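Local coordinates for protein Myo-inositol phosphohydrolase (Mitsuokella multacida, PDB 4WU3) that probably removes phosphate groups from phytate (inositol hexakisphosphate) as a protein-tyrosine-phosphatase-like phytase, and binds inositol tetrakisphosphate, at residues Ala450-Asp455 against Tyr504-Ala509; Met80-Gly85 against Lys263-Asp268; Thr381-Asp386 against Pro560-Gly565; Ile52-Val57 against Phe174-Asn179. The protein carries 2 engineered substitutions. One frame throughout, in Å; residues are numbered along the deposited sequence.

Interaction 1. Residues Ala450-Asp455 against Tyr504-Ala509; sequences AEVLKD and YYRIAA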
# COMPACT_ATOMS: atom_id res chain seq x y z
N ALA A 450 -32.54 -9.76 -20.18
CA ALA A 450 -33.49 -10.58 -19.42
C ALA A 450 -33.32 -10.39 -17.91
O ALA A 450 -34.30 -10.27 -17.17
CB ALA A 450 -33.34 -12.05 -19.78
N GLU A 451 -32.07 -10.39 -17.45
CA GLU A 451 -31.80 -10.22 -16.03
C GLU A 451 -32.20 -8.82 -15.56
O GLU A 451 -32.72 -8.67 -14.46
CB GLU A 451 -30.32 -10.49 -15.73
CG GLU A 451 -29.96 -11.96 -15.80
CD GLU A 451 -28.47 -12.19 -16.02
OE1 GLU A 451 -27.80 -11.32 -16.62
OE2 GLU A 451 -27.97 -13.25 -15.58
N VAL A 452 -31.96 -7.82 -16.40
CA VAL A 452 -32.38 -6.46 -16.09
C VAL A 452 -33.88 -6.38 -15.87
O VAL A 452 -34.33 -5.84 -14.86
CB VAL A 452 -31.99 -5.46 -17.20
CG1 VAL A 452 -32.69 -4.13 -16.99
CG2 VAL A 452 -30.49 -5.27 -17.22
N LEU A 453 -34.66 -6.92 -16.79
CA LEU A 453 -36.12 -6.84 -16.67
C LEU A 453 -36.64 -7.62 -15.46
O LEU A 453 -37.62 -7.20 -14.83
CB LEU A 453 -36.80 -7.34 -17.95
CG LEU A 453 -36.60 -6.42 -19.15
CD1 LEU A 453 -37.07 -7.11 -20.42
CD2 LEU A 453 -37.32 -5.10 -18.94
N LYS A 454 -35.99 -8.73 -15.14
CA LYS A 454 -36.36 -9.53 -13.98
C LYS A 454 -36.04 -8.80 -12.67
O LYS A 454 -36.85 -8.79 -11.74
CB LYS A 454 -35.64 -10.88 -13.99
CG LYS A 454 -36.00 -11.72 -12.78
CD LYS A 454 -35.19 -13.01 -12.71
CE LYS A 454 -35.63 -13.83 -11.50
NZ LYS A 454 -34.72 -14.98 -11.26
N ASP A 455 -34.87 -8.19 -12.59
CA ASP A 455 -34.52 -7.37 -11.45
C ASP A 455 -35.52 -6.23 -11.33
O ASP A 455 -36.01 -5.95 -10.24
CB ASP A 455 -33.09 -6.82 -11.59
CG ASP A 455 -32.69 -5.91 -10.44
OD1 ASP A 455 -33.05 -4.71 -10.46
OD2 ASP A 455 -31.99 -6.37 -9.52
N TYR A 504 -43.19 0.35 -27.18
CA TYR A 504 -42.07 0.42 -26.27
C TYR A 504 -40.98 -0.54 -26.68
O TYR A 504 -41.25 -1.67 -27.06
CB TYR A 504 -42.54 0.09 -24.85
CG TYR A 504 -41.46 0.07 -23.79
CD1 TYR A 504 -41.04 1.25 -23.17
CD2 TYR A 504 -40.87 -1.12 -23.39
CE1 TYR A 504 -40.06 1.25 -22.20
CE2 TYR A 504 -39.89 -1.14 -22.42
CZ TYR A 504 -39.49 0.04 -21.82
OH TYR A 504 -38.51 0.02 -20.84
N TYR A 505 -39.74 -0.09 -26.62
CA TYR A 505 -38.61 -0.96 -26.83
C TYR A 505 -37.49 -0.59 -25.85
O TYR A 505 -37.24 0.58 -25.59
CB TYR A 505 -38.12 -0.92 -28.29
CG TYR A 505 -37.21 -2.08 -28.62
CD1 TYR A 505 -37.71 -3.28 -29.11
CD2 TYR A 505 -35.84 -1.99 -28.41
CE1 TYR A 505 -36.88 -4.35 -29.38
CE2 TYR A 505 -35.00 -3.05 -28.67
CZ TYR A 505 -35.52 -4.24 -29.15
OH TYR A 505 -34.67 -5.29 -29.40
N ARG A 506 -36.83 -1.61 -25.32
CA ARG A 506 -35.83 -1.44 -24.29
C ARG A 506 -34.45 -1.90 -24.75
O ARG A 506 -34.29 -3.04 -25.18
CB ARG A 506 -36.24 -2.27 -23.06
CG ARG A 506 -35.27 -2.16 -21.89
CD ARG A 506 -35.36 -0.80 -21.25
NE ARG A 506 -34.66 -0.75 -19.97
CZ ARG A 506 -35.20 -1.06 -18.79
NH1 ARG A 506 -36.46 -1.45 -18.71
NH2 ARG A 506 -34.47 -0.97 -17.69
N ILE A 507 -33.46 -1.02 -24.67
CA ILE A 507 -32.07 -1.43 -24.80
C ILE A 507 -31.37 -1.11 -23.48
O ILE A 507 -31.43 0.03 -22.99
CB ILE A 507 -31.36 -0.74 -25.99
CG1 ILE A 507 -32.07 -1.11 -27.29
CG2 ILE A 507 -29.90 -1.17 -26.07
CD1 ILE A 507 -31.62 -0.31 -28.49
N ALA A 508 -30.73 -2.11 -22.89
CA ALA A 508 -30.13 -1.96 -21.57
C ALA A 508 -28.70 -1.39 -21.66
O ALA A 508 -27.72 -2.10 -21.44
CB ALA A 508 -30.14 -3.29 -20.84
N ALA A 509 -28.60 -0.10 -21.97
CA ALA A 509 -27.31 0.54 -22.17
C ALA A 509 -26.77 1.08 -20.85
O ALA A 509 -27.48 1.76 -20.12
CB ALA A 509 -27.42 1.65 -23.21

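Interaction 2. Residues Met80-Gly85 against Lys263-Asp268; sequences MPTRKG and KDVSFD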
# COMPACT_ATOMS: atom_id res chain seq x y z
N MET A 80 17.98 -27.05 1.56
CA MET A 80 17.29 -26.90 0.29
C MET A 80 15.87 -27.41 0.39
O MET A 80 15.62 -28.42 1.04
CB MET A 80 18.04 -27.62 -0.83
CG MET A 80 19.34 -26.95 -1.24
SD MET A 80 19.11 -25.20 -1.65
CE MET A 80 20.58 -24.88 -2.62
N PRO A 81 14.92 -26.71 -0.24
CA PRO A 81 13.58 -27.23 -0.29
C PRO A 81 13.50 -28.43 -1.23
O PRO A 81 14.23 -28.50 -2.22
CB PRO A 81 12.77 -26.07 -0.84
CG PRO A 81 13.73 -25.31 -1.69
CD PRO A 81 15.08 -25.48 -1.03
N THR A 82 12.60 -29.35 -0.90
CA THR A 82 12.31 -30.49 -1.75
C THR A 82 12.06 -30.02 -3.17
O THR A 82 11.51 -28.94 -3.36
CB THR A 82 11.07 -31.23 -1.23
OG1 THR A 82 10.74 -32.31 -2.10
CG2 THR A 82 9.90 -30.28 -1.16
N ARG A 83 12.45 -30.83 -4.15
CA ARG A 83 12.21 -30.54 -5.57
C ARG A 83 10.95 -31.23 -6.05
O ARG A 83 10.63 -31.20 -7.24
CB ARG A 83 13.39 -30.99 -6.44
CG ARG A 83 14.66 -30.15 -6.30
CD ARG A 83 15.67 -30.49 -7.39
NE ARG A 83 15.09 -30.33 -8.72
CZ ARG A 83 15.03 -29.18 -9.38
NH1 ARG A 83 14.48 -29.12 -10.56
NH2 ARG A 83 15.52 -28.08 -8.86
N LYS A 84 10.22 -31.86 -5.13
CA LYS A 84 9.08 -32.68 -5.54
C LYS A 84 8.05 -31.92 -6.38
O LYS A 84 7.59 -30.83 -6.00
CB LYS A 84 8.38 -33.30 -4.32
CG LYS A 84 7.13 -34.06 -4.72
CD LYS A 84 6.53 -34.85 -3.58
CE LYS A 84 5.48 -35.81 -4.11
NZ LYS A 84 4.90 -36.65 -3.02
N GLY A 85 7.70 -32.51 -7.52
CA GLY A 85 6.70 -31.95 -8.42
C GLY A 85 7.22 -30.92 -9.42
O GLY A 85 6.50 -30.54 -10.34
N LYS A 263 -0.61 -29.90 -2.38
CA LYS A 263 -0.98 -31.08 -1.59
C LYS A 263 0.21 -31.76 -0.95
O LYS A 263 0.10 -32.35 0.12
CB LYS A 263 -1.68 -32.13 -2.46
CG LYS A 263 -3.12 -31.80 -2.83
CD LYS A 263 -3.67 -32.82 -3.81
CE LYS A 263 -5.01 -32.37 -4.38
NZ LYS A 263 -5.66 -33.41 -5.22
N ASP A 264 1.35 -31.70 -1.63
CA ASP A 264 2.51 -32.48 -1.25
C ASP A 264 3.66 -31.63 -0.76
O ASP A 264 4.59 -32.15 -0.16
CB ASP A 264 2.97 -33.30 -2.45
CG ASP A 264 1.88 -34.20 -2.98
OD1 ASP A 264 1.19 -34.85 -2.17
OD2 ASP A 264 1.71 -34.25 -4.21
N VAL A 265 3.60 -30.33 -1.02
CA VAL A 265 4.72 -29.43 -0.72
C VAL A 265 4.28 -28.23 0.11
O VAL A 265 3.22 -27.65 -0.12
CB VAL A 265 5.38 -28.94 -2.04
CG1 VAL A 265 6.56 -28.03 -1.75
CG2 VAL A 265 5.83 -30.14 -2.86
N SER A 266 5.10 -27.85 1.08
CA SER A 266 4.74 -26.76 1.97
C SER A 266 4.83 -25.40 1.27
O SER A 266 5.55 -25.23 0.29
CB SER A 266 5.64 -26.75 3.18
OG SER A 266 6.94 -26.33 2.82
N PHE A 267 4.09 -24.44 1.81
CA PHE A 267 4.12 -23.08 1.30
C PHE A 267 5.54 -22.52 1.29
O PHE A 267 6.00 -21.99 0.28
CB PHE A 267 3.19 -22.19 2.14
CG PHE A 267 3.29 -20.74 1.78
CD1 PHE A 267 2.74 -20.26 0.61
CD2 PHE A 267 3.94 -19.86 2.62
CE1 PHE A 267 2.85 -18.93 0.27
CE2 PHE A 267 4.05 -18.53 2.29
CZ PHE A 267 3.51 -18.06 1.11
N ASP A 268 6.24 -22.67 2.40
CA ASP A 268 7.60 -22.13 2.51
C ASP A 268 8.55 -22.70 1.46
O ASP A 268 9.42 -21.99 0.96
CB ASP A 268 8.15 -22.40 3.91
CG ASP A 268 7.52 -21.52 4.97
OD1 ASP A 268 6.90 -20.50 4.61
OD2 ASP A 268 7.64 -21.85 6.17

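Interaction 3. Residues Thr381-Asp386 against Pro560-Gly565; sequences TRKGLD and PDVSLG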
# COMPACT_ATOMS: atom_id res chain seq x y z
N THR A 381 -25.45 21.51 -41.52
CA THR A 381 -26.59 21.35 -42.42
C THR A 381 -27.74 20.72 -41.64
O THR A 381 -27.52 19.90 -40.76
CB THR A 381 -26.25 20.46 -43.63
OG1 THR A 381 -27.44 20.26 -44.41
CG2 THR A 381 -25.71 19.09 -43.19
N ARG A 382 -28.96 21.12 -41.98
CA ARG A 382 -30.16 20.54 -41.39
C ARG A 382 -30.78 19.53 -42.33
O ARG A 382 -31.96 19.17 -42.22
CB ARG A 382 -31.20 21.62 -41.07
CG ARG A 382 -30.93 22.42 -39.80
CD ARG A 382 -32.18 23.17 -39.34
NE ARG A 382 -33.13 22.31 -38.63
CZ ARG A 382 -33.48 22.46 -37.35
NH1 ARG A 382 -34.34 21.62 -36.80
NH2 ARG A 382 -32.98 23.44 -36.62
N LYS A 383 -29.97 19.05 -43.26
CA LYS A 383 -30.48 18.14 -44.27
C LYS A 383 -30.93 16.79 -43.72
O LYS A 383 -30.21 16.08 -43.02
CB LYS A 383 -29.41 17.94 -45.34
CG LYS A 383 -29.83 16.95 -46.38
CD LYS A 383 -29.36 15.57 -45.99
CE LYS A 383 -30.05 14.59 -46.91
NZ LYS A 383 -29.47 13.24 -46.81
N GLY A 384 -32.15 16.41 -44.06
CA GLY A 384 -32.67 15.11 -43.65
C GLY A 384 -33.50 15.18 -42.37
O GLY A 384 -34.29 14.28 -42.08
N LEU A 385 -33.32 16.25 -41.61
CA LEU A 385 -33.98 16.39 -40.31
C LEU A 385 -35.50 16.38 -40.43
O LEU A 385 -36.20 15.87 -39.55
CB LEU A 385 -33.52 17.66 -39.62
CG LEU A 385 -32.08 17.72 -39.12
CD1 LEU A 385 -31.87 18.97 -38.29
CD2 LEU A 385 -31.71 16.49 -38.30
N ASP A 386 -36.01 16.94 -41.52
CA ASP A 386 -37.46 17.03 -41.71
C ASP A 386 -38.14 15.65 -41.87
O ASP A 386 -39.35 15.53 -41.70
CB ASP A 386 -37.78 17.94 -42.91
CG ASP A 386 -37.10 17.49 -44.18
OD1 ASP A 386 -35.86 17.62 -44.27
OD2 ASP A 386 -37.81 17.00 -45.09
N PRO A 560 -26.14 9.38 -44.45
CA PRO A 560 -24.71 9.10 -44.54
C PRO A 560 -23.94 10.14 -45.37
O PRO A 560 -22.71 10.18 -45.33
CB PRO A 560 -24.67 7.71 -45.19
CG PRO A 560 -25.98 7.55 -45.88
CD PRO A 560 -26.97 8.35 -45.10
N ASP A 561 -24.66 10.99 -46.10
CA ASP A 561 -24.03 12.04 -46.89
C ASP A 561 -23.69 13.28 -46.06
O ASP A 561 -23.04 14.20 -46.55
CB ASP A 561 -24.95 12.45 -48.04
CG ASP A 561 -26.35 12.83 -47.57
OD1 ASP A 561 -26.83 12.28 -46.56
OD2 ASP A 561 -26.99 13.66 -48.24
N VAL A 562 -24.11 13.32 -44.80
CA VAL A 562 -23.78 14.43 -43.92
C VAL A 562 -22.51 14.14 -43.13
O VAL A 562 -22.26 13.00 -42.73
CB VAL A 562 -24.95 14.73 -42.98
CG1 VAL A 562 -24.57 15.84 -42.00
CG2 VAL A 562 -26.18 15.11 -43.79
N SER A 563 -21.68 15.15 -42.90
CA SER A 563 -20.38 14.92 -42.26
C SER A 563 -20.52 14.50 -40.79
O SER A 563 -21.54 14.77 -40.16
CB SER A 563 -19.49 16.16 -42.37
OG SER A 563 -20.04 17.26 -41.65
N LEU A 564 -19.51 13.83 -40.26
CA LEU A 564 -19.55 13.44 -38.85
C LEU A 564 -19.75 14.68 -37.98
O LEU A 564 -20.63 14.72 -37.12
CB LEU A 564 -18.27 12.73 -38.44
CG LEU A 564 -18.22 12.33 -36.96
CD1 LEU A 564 -19.38 11.41 -36.65
CD2 LEU A 564 -16.91 11.66 -36.62
N GLY A 565 -18.95 15.70 -38.23
CA GLY A 565 -19.03 16.94 -37.48
C GLY A 565 -20.37 17.65 -37.56
O GLY A 565 -20.79 18.28 -36.59

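Interaction 4. Residues Ile52-Val57 against Phe174-Asn179; sequences IDRADV and FDDKKN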
# COMPACT_ATOMS: atom_id res chain seq x y z
N ILE A 52 11.64 1.52 -25.64
CA ILE A 52 12.05 0.19 -26.02
C ILE A 52 12.10 -0.73 -24.79
O ILE A 52 12.74 -0.41 -23.80
CB ILE A 52 13.43 0.24 -26.72
CG1 ILE A 52 13.30 0.99 -28.06
CG2 ILE A 52 14.00 -1.15 -26.94
CD1 ILE A 52 14.63 1.32 -28.71
N ASP A 53 11.39 -1.85 -24.86
CA ASP A 53 11.40 -2.85 -23.80
C ASP A 53 12.53 -3.84 -24.05
O ASP A 53 13.37 -4.09 -23.18
CB ASP A 53 10.07 -3.62 -23.77
CG ASP A 53 8.88 -2.78 -23.31
OD1 ASP A 53 9.07 -1.78 -22.59
OD2 ASP A 53 7.74 -3.15 -23.67
N ARG A 54 12.52 -4.42 -25.25
CA ARG A 54 13.52 -5.41 -25.66
C ARG A 54 13.97 -5.18 -27.11
O ARG A 54 13.17 -5.25 -28.04
CB ARG A 54 12.95 -6.83 -25.57
CG ARG A 54 12.38 -7.22 -24.21
CD ARG A 54 13.43 -7.19 -23.12
NE ARG A 54 14.40 -8.26 -23.32
CZ ARG A 54 15.47 -8.45 -22.56
NH1 ARG A 54 15.72 -7.66 -21.54
NH2 ARG A 54 16.28 -9.46 -22.83
N ALA A 55 15.26 -4.90 -27.27
CA ALA A 55 15.87 -4.86 -28.58
C ALA A 55 15.79 -6.27 -29.14
O ALA A 55 15.83 -7.23 -28.38
CB ALA A 55 17.33 -4.41 -28.47
N ASP A 56 15.69 -6.39 -30.45
CA ASP A 56 15.48 -7.69 -31.08
C ASP A 56 16.79 -8.46 -31.26
O ASP A 56 17.56 -8.18 -32.17
CB ASP A 56 14.79 -7.54 -32.43
CG ASP A 56 14.04 -8.78 -32.83
OD1 ASP A 56 13.92 -9.70 -31.97
OD2 ASP A 56 13.56 -8.85 -33.97
N VAL A 57 17.00 -9.45 -30.40
CA VAL A 57 18.26 -10.16 -30.33
C VAL A 57 18.00 -11.65 -30.21
O VAL A 57 17.10 -12.06 -29.49
CB VAL A 57 19.06 -9.71 -29.10
CG1 VAL A 57 20.40 -10.43 -29.05
CG2 VAL A 57 19.28 -8.21 -29.11
N PHE A 174 15.82 2.77 -22.40
CA PHE A 174 15.36 2.52 -21.05
C PHE A 174 16.42 1.80 -20.25
O PHE A 174 17.06 0.88 -20.74
CB PHE A 174 14.09 1.67 -21.08
CG PHE A 174 13.35 1.64 -19.78
CD1 PHE A 174 12.62 2.75 -19.36
CD2 PHE A 174 13.36 0.51 -18.98
CE1 PHE A 174 11.92 2.73 -18.17
CE2 PHE A 174 12.66 0.48 -17.78
CZ PHE A 174 11.94 1.59 -17.37
N ASP A 175 16.58 2.23 -19.00
CA ASP A 175 17.49 1.59 -18.07
C ASP A 175 16.71 0.70 -17.11
O ASP A 175 15.92 1.19 -16.31
CB ASP A 175 18.26 2.63 -17.25
CG ASP A 175 19.26 1.98 -16.29
OD1 ASP A 175 20.12 1.21 -16.76
OD2 ASP A 175 19.16 2.22 -15.08
N ASP A 176 16.96 -0.60 -17.17
CA ASP A 176 16.23 -1.55 -16.34
C ASP A 176 16.66 -1.52 -14.89
O ASP A 176 15.94 -2.00 -14.02
CB ASP A 176 16.39 -2.96 -16.89
CG ASP A 176 15.60 -3.17 -18.17
OD1 ASP A 176 14.54 -2.54 -18.33
OD2 ASP A 176 16.05 -3.97 -19.01
N LYS A 177 17.84 -0.98 -14.61
CA LYS A 177 18.34 -0.95 -13.25
C LYS A 177 17.60 0.10 -12.43
O LYS A 177 17.18 -0.16 -11.31
CB LYS A 177 19.84 -0.66 -13.22
CG LYS A 177 20.44 -0.66 -11.82
CD LYS A 177 21.91 -0.27 -11.83
CE LYS A 177 22.50 -0.28 -10.43
NZ LYS A 177 23.97 -0.01 -10.46
N LYS A 178 17.42 1.28 -13.01
CA LYS A 178 16.76 2.38 -12.31
C LYS A 178 15.34 2.60 -12.78
O LYS A 178 14.62 3.42 -12.21
CB LYS A 178 17.57 3.67 -12.48
CG LYS A 178 19.00 3.55 -11.99
CD LYS A 178 19.82 4.78 -12.32
CE LYS A 178 21.28 4.55 -11.93
NZ LYS A 178 22.12 5.75 -12.15
N ASN A 179 14.92 1.86 -13.80
CA ASN A 179 13.61 2.07 -14.42
C ASN A 179 13.38 3.54 -14.77
O ASN A 179 12.41 4.16 -14.31
CB ASN A 179 12.48 1.54 -13.54
CG ASN A 179 12.42 0.02 -13.49
OD1 ASN A 179 12.03 -0.56 -12.48
ND2 ASN A 179 12.82 -0.63 -14.57
O HOH W 1 16.05 -0.25 -23.75
O HOH W 2 14.21 -5.29 -20.51

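Interaction 1. Residues Ala450-Asp455 against Tyr504-Ala509
The guanidinium of Arg-506, which meets Val-452 and Leu-453 of the helix, is gripped by several polar groups at once. Arg-506 NH1 forms a salt bridge with Glu-456, further along the same helix, and makes a weak bond to Tyr-504 OH at 3.3 Å; NH2 is bound by the carbonyl of Arg-422. Buried as it is, the positive charge is thus probably compensated by Glu-456, and the flat group has little freedom to turn. With CG anti to the backbone N (chi1 -179°) the side chain leaves the strand toward the helix, and a bend at chi2 (71°) still leaves the guanidinium standing out from the strand, against the helix side chains.

Aliphatic groups meet this charged end obliquely. Val-452 CG1 lies 3.7 Å from Arg-506 NH2, while the Leu-453 side chain slides past the arginine in the opposite direction, its CD2 3.8 Å from Arg-506 NH1. Val-452 CG2 rests instead 4.1 Å from Ala-508 CB. A branched valine suits this place because its two methyls reach two strand residues, and alanine lets the helix come near, the CA atoms of Val-452 and Ala-508 being 7.4 Å apart.

The axes of helix segment 450-455 and strand segment 504-509 approach to 9.5 Å, at 104° between their directions. Ile-507 and Ala-509 instead pack on helix 517-529, and Ala-509 O accepts from Arg-546 of the ligand pocket. An outer strand held between helices in this way belongs to the layered alpha/beta fold of tyrosine-phosphatase-like enzymes.

Interaction 2. Residues Met80-Gly85 against Lys263-Asp268
Lys-84 leans over Val-265 and then crosses Asp-264 at a slant. Lys-84 CB lies 4.3 Å from Val-265 CG2, a methyl that also touches Lys-84 O at 3.7 Å. The lysine swings its CG directly opposite its own N (chi1 175°), and with the chain extended beyond it the methylenes travel outward: Lys-84 CD and CE pass over Asp-264 CB, CE at 3.9 Å. Lys-84 NZ, the tip, stays 4.2 Å from Asp-264 OD2, beyond a salt bridge, so the opposite charges probably attract only loosely where both residues are exposed. A long, flexible lysine suits such a place, its stem greasy and its end polar.

Thr-82 uses both branches. Thr-82 CG2 meets Val-265 CG1 at 4.1 Å, while Thr-82 OG1 accepts from Lys-84 N at 3.1 Å in an ST turn. A valine here would take away the OG1 acceptor, and Lys-84 N would probably be left without that mate and the bend less firmly set.

The loop between strands 65-66 and 91-94 thereby lies against the start of helix 267-276, where Ser-266 is the N-cap. Arg-273 of that helix binds the carbonyls of Thr-82 and Lys-84, Val-265 packs on Ile-270, and Val-265 O reaches Tyr-308 of helix 291-313.

Interaction 3. Residues Thr381-Asp386 against Pro560-Gly565
Lys-383 and Asp-561 approach from opposite directions and close a salt bridge. Lys-383 NZ lies 2.8 Å from Asp-561 OD1, on that oxygen's syn lone pair, and makes a weak bond to Asp-561 OD2 at 2.9 Å, so one ammonium straddles both oxygens; Asn-559 OD1 is a further acceptor. The lysine chain is bent at chi2 (-92°), and this kink swings its outer methylenes and NZ toward the carboxylate. On the way Lys-383 CD passes across Val-562, 3.9 Å from Val-562 CG2. Both charged residues also touch a crystal neighbour, which may influence their pose.

Next to this bridge Thr-381 and Val-562 point at one another tip to tip, Thr-381 CG2 to Val-562 CG1 at 3.6 Å. Thr-381 OG1 accepts from Lys-383 N at 3.0 Å, so the threonine's methyl packs across the contact while its hydroxyl fixes its own loop. A serine in its place would keep the hydroxyl but would probably open a gap against Val-562, whose CG1 would have lost its methyl neighbour.

Arg-570 binds the carbonyls of Thr-381 and Lys-383. The arrangement is that of an ST turn running into a type II beta turn, Arg-382 to Leu-385, with Gly-384 at its positive-phi position, set against the start of helix 564-573, which Ser-563 N-caps.

Interaction 4. Residues Ile52-Val57 against Phe174-Asn179
Water carries much of the polar traffic between Arg-54 and Asp-176. Their charged atoms, Arg-54 NH1 and Asp-176 OD2, remain 4.5 Å apart, too far for a salt bridge, and a single water fills the role of link. It lies at the edge of the guanidinium, in its plane, accepting from Arg-54 NH1 at 3.0 Å, and donates to Asp-176 OD2 at 2.7 Å and to Asp-53 O at 3.0 Å. Another water lies 3.3 Å from both Ile-52 O and Phe-174 N, in weak bonds, the one to Ile-52 O being the less sure.

Partners outside the pair hold both ends: Arg-54 NH2 forms a salt bridge with Glu-101, and Asp-176 OD1 is hydrogen-bonded to Tyr-243 OH. A long arginine suits this place, since one end nitrogen serves Glu-101 and the other the bridging water, just as the two carboxylate oxygens of Asp-176 serve Tyr-243 and that water.

The backbone here is distinctive, since Asp-53 and Arg-54 both face Ala-133 in a classic beta bulge, where strand 49-54 turns a corner beside strand 132-137. Ile-52 also shares backbone hydrogen bonding with Tyr-172 of strand 168-175.

Van der Waals contact is slight: Phe-174 CB rests against the carbonyl Ile-52 O at 3.7 Å, and chi1 of -165° sets the ring on the far side from the backbone N, edge-to-face with Phe-137 and in cation-pi contact with Lys-51.

How the interactions relate
Interactions 2 and 3 look like counterparts: each sets a Thr-Arg-Lys-Gly loop against an Asp-Val-Ser helix start. Their centres are about 70 Å apart, on opposite sides of the chain's centre, consistent with the family signature occurring twice. Interaction 1 is nested in the loop closed by interaction 3, their nearest atoms about 18 Å apart. Interactions 2 and 4 alternate along the chain, while interactions 1 and 4 lie on opposite sides of its centre, their own centres about 50 Å apart. None of the residues in contact lines a ligand pocket; the side chains of Arg-506 and Phe-174 are about 12 and 10 Å from a bound inositol tetrakisphosphate, and interaction 1 is tied to the pocket through Arg-546.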